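Local coordinates for hypothetical protein Atu0741 (PDB 1ZHV) that is of unknown function but carries two ACT-related domains, a family that often binds small regulatory ligands such as amino acids, at residues P25-T37 with E42-Q54. Residues are numbered along the deposited sequence; the frame is centred on the assembly and turned at random.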
loop_
_atom_site.group_PDB
_atom_site.type_symbol
_atom_site.label_atom_id
_atom_site.label_comp_id
_atom_site.label_asym_id
_atom_site.label_seq_id
_atom_site.Cartn_x
_atom_site.Cartn_y
_atom_site.Cartn_z
ATOM N N PRO A 25 16.121 -0.347 11.431
ATOM C CA PRO A 25 15.743 0.072 12.782
ATOM C C PRO A 25 14.842 -0.935 13.485
ATOM O O PRO A 25 14.117 -1.697 12.839
ATOM C CB PRO A 25 15.051 1.411 12.543
ATOM C CG PRO A 25 14.393 1.195 11.212
ATOM C CD PRO A 25 15.502 0.530 10.421
ATOM N N ALA A 26 14.897 -0.925 14.814
ATOM C CA ALA A 26 14.105 -1.836 15.627
ATOM C C ALA A 26 12.610 -1.581 15.494
ATOM O O ALA A 26 11.804 -2.472 15.745
ATOM C CB ALA A 26 14.520 -1.718 17.087
ATOM N N TRP A 27 12.242 -0.366 15.102
ATOM C CA TRP A 27 10.834 -0.017 14.965
ATOM C C TRP A 27 10.216 -0.397 13.625
ATOM O O TRP A 27 9.004 -0.295 13.453
ATOM C CB TRP A 27 10.633 1.488 15.187
ATOM C CG TRP A 27 11.472 2.375 14.309
ATOM C CD1 TRP A 27 12.626 3.011 14.654
ATOM C CD2 TRP A 27 11.212 2.730 12.944
ATOM N NE1 TRP A 27 13.104 3.745 13.595
ATOM C CE2 TRP A 27 12.255 3.591 12.531
ATOM C CE3 TRP A 27 10.199 2.405 12.028
ATOM C CZ2 TRP A 27 12.317 4.134 11.241
ATOM C CZ3 TRP A 27 10.261 2.942 10.747
ATOM C CH2 TRP A 27 11.314 3.799 10.366
ATOM N N ALA A 28 11.039 -0.842 12.682
ATOM C CA ALA A 28 10.548 -1.185 11.350
ATOM C C ALA A 28 9.616 -2.384 11.302
ATOM O O ALA A 28 8.474 -2.277 10.848
ATOM C CB ALA A 28 11.720 -1.407 10.404
ATOM N N ASP A 29 10.102 -3.530 11.761
ATOM C CA ASP A 29 9.294 -4.733 11.740
ATOM C C ASP A 29 8.378 -4.778 12.958
ATOM O O ASP A 29 8.811 -4.569 14.094
ATOM C CB ASP A 29 10.198 -5.967 11.694
ATOM C CG ASP A 29 9.478 -7.193 11.179
ATOM O OD1 ASP A 29 8.237 -7.247 11.313
ATOM O OD2 ASP A 29 10.147 -8.104 10.652
ATOM N N GLY A 30 7.105 -5.054 12.709
ATOM C CA GLY A 30 6.134 -5.129 13.782
ATOM C C GLY A 30 4.854 -5.655 13.180
ATOM O O GLY A 30 4.885 -6.397 12.195
ATOM N N GLY A 31 3.724 -5.276 13.760
ATOM C CA GLY A 31 2.456 -5.735 13.232
ATOM C C GLY A 31 2.047 -4.945 12.005
ATOM O O GLY A 31 2.579 -3.862 11.747
ATOM N N GLY A 32 1.098 -5.486 11.249
ATOM C CA GLY A 32 0.624 -4.813 10.056
ATOM C C GLY A 32 1.498 -5.056 8.841
ATOM O O GLY A 32 2.312 -5.979 8.820
ATOM N N PHE A 33 1.323 -4.218 7.827
ATOM C CA PHE A 33 2.092 -4.320 6.593
ATOM C C PHE A 33 3.447 -3.654 6.789
ATOM O O PHE A 33 3.525 -2.533 7.288
ATOM C CB PHE A 33 1.342 -3.633 5.450
ATOM C CG PHE A 33 2.077 -3.650 4.139
ATOM C CD1 PHE A 33 2.080 -4.787 3.336
ATOM C CD2 PHE A 33 2.768 -2.525 3.706
ATOM C CE1 PHE A 33 2.758 -4.799 2.124
ATOM C CE2 PHE A 33 3.454 -2.529 2.489
ATOM C CZ PHE A 33 3.448 -3.665 1.701
ATOM N N VAL A 34 4.508 -4.352 6.399
ATOM C CA VAL A 34 5.867 -3.834 6.522
ATOM C C VAL A 34 6.654 -4.077 5.241
ATOM O O VAL A 34 6.700 -5.199 4.742
ATOM C CB VAL A 34 6.623 -4.523 7.677
ATOM C CG1 VAL A 34 8.048 -3.987 7.773
ATOM C CG2 VAL A 34 5.875 -4.314 8.978
ATOM N N SER A 35 7.263 -3.028 4.700
ATOM C CA SER A 35 8.076 -3.179 3.503
ATOM C C SER A 35 9.358 -2.391 3.697
ATOM O O SER A 35 9.340 -1.164 3.749
ATOM C CB SER A 35 7.339 -2.680 2.257
ATOM O OG SER A 35 8.079 -3.014 1.092
ATOM N N ILE A 36 10.462 -3.120 3.820
ATOM C CA ILE A 36 11.790 -2.548 4.021
ATOM C C ILE A 36 12.593 -2.767 2.741
ATOM O O ILE A 36 12.932 -3.909 2.399
ATOM C CB ILE A 36 12.497 -3.256 5.190
ATOM C CG1 ILE A 36 11.651 -3.125 6.462
ATOM C CG2 ILE A 36 13.898 -2.675 5.386
ATOM C CD1 ILE A 36 11.958 -4.182 7.519
ATOM N N THR A 37 12.903 -1.687 2.031
ATOM C CA THR A 37 13.635 -1.798 0.779
ATOM C C THR A 37 14.927 -0.989 0.777
ATOM O O THR A 37 14.920 0.220 1.017
ATOM C CB THR A 37 12.728 -1.367 -0.399
ATOM O OG1 THR A 37 11.593 -2.240 -0.443
ATOM C CG2 THR A 37 13.465 -1.452 -1.733
ATOM N N GLU A 42 19.018 4.575 -0.962
ATOM C CA GLU A 42 18.129 4.767 0.183
ATOM C C GLU A 42 17.758 3.484 0.917
ATOM O O GLU A 42 17.984 2.372 0.429
ATOM C CB GLU A 42 16.811 5.414 -0.292
ATOM C CG GLU A 42 15.800 4.369 -0.819
ATOM C CD GLU A 42 14.602 4.946 -1.570
ATOM O OE1 GLU A 42 13.804 5.709 -0.975
ATOM O OE2 GLU A 42 14.454 4.612 -2.766
ATOM N N LEU A 43 17.191 3.669 2.105
ATOM C CA LEU A 43 16.648 2.580 2.908
ATOM C C LEU A 43 15.237 3.111 3.148
ATOM O O LEU A 43 15.025 4.040 3.933
ATOM C CB LEU A 43 17.378 2.396 4.238
ATOM C CG LEU A 43 16.682 1.363 5.137
ATOM C CD1 LEU A 43 16.638 0.012 4.442
ATOM C CD2 LEU A 43 17.404 1.246 6.466
ATOM N N SER A 44 14.281 2.537 2.429
ATOM C CA SER A 44 12.887 2.954 2.498
ATOM C C SER A 44 12.091 1.998 3.368
ATOM O O SER A 44 12.236 0.791 3.245
ATOM C CB SER A 44 12.317 2.986 1.076
ATOM O OG SER A 44 10.956 3.364 1.059
ATOM N N ILE A 45 11.251 2.536 4.246
ATOM C CA ILE A 45 10.448 1.693 5.125
ATOM C C ILE A 45 8.981 2.093 5.178
ATOM O O ILE A 45 8.645 3.219 5.540
ATOM C CB ILE A 45 11.005 1.704 6.571
ATOM C CG1 ILE A 45 12.429 1.136 6.576
ATOM C CG2 ILE A 45 10.078 0.915 7.500
ATOM C CD1 ILE A 45 13.125 1.209 7.921
ATOM N N VAL A 46 8.106 1.166 4.803
ATOM C CA VAL A 46 6.675 1.409 4.882
ATOM C C VAL A 46 6.182 0.612 6.080
ATOM O O VAL A 46 6.451 -0.582 6.183
ATOM C CB VAL A 46 5.927 0.900 3.636
ATOM C CG1 VAL A 46 4.424 1.128 3.800
ATOM C CG2 VAL A 46 6.447 1.605 2.398
ATOM N N CYS A 47 5.483 1.273 6.995
ATOM C CA CYS A 47 4.936 0.601 8.166
ATOM C C CYS A 47 3.941 1.526 8.839
ATOM O O CYS A 47 3.764 2.669 8.417
ATOM C CB CYS A 47 6.049 0.212 9.149
ATOM S SG CYS A 47 6.909 1.568 9.976
ATOM N N LEU A 48 3.276 1.028 9.874
ATOM C CA LEU A 48 2.305 1.841 10.590
ATOM C C LEU A 48 2.990 3.101 11.104
ATOM O O LEU A 48 4.055 3.037 11.717
ATOM C CB LEU A 48 1.696 1.033 11.740
ATOM C CG LEU A 48 0.750 -0.081 11.280
ATOM C CD1 LEU A 48 0.357 -0.964 12.452
ATOM C CD2 LEU A 48 -0.485 0.544 10.647
ATOM N N ILE A 49 2.376 4.248 10.825
ATOM C CA ILE A 49 2.902 5.548 11.230
ATOM C C ILE A 49 3.247 5.616 12.712
ATOM O O ILE A 49 4.203 6.286 13.105
ATOM C CB ILE A 49 1.893 6.671 10.923
ATOM C CG1 ILE A 49 1.596 6.708 9.424
ATOM C CG2 ILE A 49 2.445 8.007 11.383
ATOM C CD1 ILE A 49 0.655 7.841 9.005
ATOM N N ASP A 50 2.462 4.923 13.527
ATOM C CA ASP A 50 2.670 4.905 14.970
ATOM C C ASP A 50 4.090 4.518 15.367
ATOM O O ASP A 50 4.597 4.973 16.395
ATOM C CB ASP A 50 1.689 3.938 15.633
ATOM C CG ASP A 50 0.244 4.300 15.367
ATOM O OD1 ASP A 50 -0.118 5.481 15.558
ATOM O OD2 ASP A 50 -0.534 3.400 14.981
ATOM N N ARG A 51 4.727 3.678 14.558
ATOM C CA ARG A 51 6.084 3.223 14.850
ATOM C C ARG A 51 7.192 4.096 14.273
ATOM O O ARG A 51 8.362 3.895 14.592
ATOM C CB ARG A 51 6.285 1.788 14.348
ATOM C CG ARG A 51 5.385 0.756 14.999
ATOM C CD ARG A 51 6.067 -0.600 15.065
ATOM N NE ARG A 51 6.325 -1.197 13.755
ATOM C CZ ARG A 51 5.392 -1.739 12.973
ATOM N NH1 ARG A 51 4.123 -1.759 13.360
ATOM N NH2 ARG A 51 5.733 -2.284 11.813
ATOM N N ILE A 52 6.842 5.052 13.420
ATOM C CA ILE A 52 7.856 5.908 12.816
ATOM C C ILE A 52 8.205 7.071 13.743
ATOM O O ILE A 52 7.343 7.881 14.086
ATOM C CB ILE A 52 7.380 6.445 11.455
ATOM C CG1 ILE A 52 7.007 5.268 10.546
ATOM C CG2 ILE A 52 8.482 7.274 10.805
ATOM C CD1 ILE A 52 6.334 5.665 9.246
ATOM N N PRO A 53 9.479 7.151 14.174
ATOM C CA PRO A 53 9.992 8.196 15.068
ATOM C C PRO A 53 9.958 9.599 14.462
ATOM O O PRO A 53 9.898 9.763 13.242
ATOM C CB PRO A 53 11.422 7.736 15.354
ATOM C CG PRO A 53 11.342 6.253 15.209
ATOM C CD PRO A 53 10.500 6.110 13.967
ATOM N N GLN A 54 10.025 10.608 15.328
ATOM C CA GLN A 54 9.986 12.009 14.905
ATOM C C GLN A 54 11.304 12.529 14.327
ATOM O O GLN A 54 11.352 13.635 13.789
ATOM C CB GLN A 54 9.583 12.898 16.085
ATOM C CG GLN A 54 8.197 12.611 16.641
ATOM C CD GLN A 54 7.101 12.787 15.597
ATOM O OE1 GLN A 54 7.364 13.197 14.465
ATOM N NE2 GLN A 54 5.867 12.481 15.973
HETATM O O HOH W 1 3.421 -1.958 9.941
HETATM O O HOH W 2 9.798 0.891 1.543
#
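The antiparallel hairpin of strands 35-38 and 43-48, in the N-terminal ACT-like domain, continues here into a contact between the 25-34 loop and the 3-10 turn 49-51 with P53 behind it, where R51 grips residues 27-31 and W27 packs against P53. S35 with V46 and T37 with S44 are hydrogen-bonded pairs; I36 and I45 form the non-hydrogen-bonded pair between them. Beyond the last bridged pair the loop is held mainly by the R51 side chain and a water. Bent at chi2 (-149°) and chi3 (-65°), the arginine brings R51 NE to 2.8 Å from W27 O. R51 NH2 reaches A28 O at 2.9 Å, nearly straight at 176°. R51 NH1 bonds G31 O at 3.1 Å. Three carbonyls thus fix the guanidinium, with G30 CA over one face. The water accepts from R51 NH2 and L48 N and donates to G31 O and F33 O, tying the turn 31-33 to the end of strand 43-48 and to R51. P53 CD lies over the five-membered ring of W27 in a CH-pi contact, 3.5 Å from the centroid; P25 CG, from the same loop, lies near the rim of the opposite face, and C47 SG meets the edge, 3.7 Å from W27 CZ3. Strand 13-18 pairs with the other edge of 43-48, while F33 stacks on H103 and V46 touches F94 of strand 94-97.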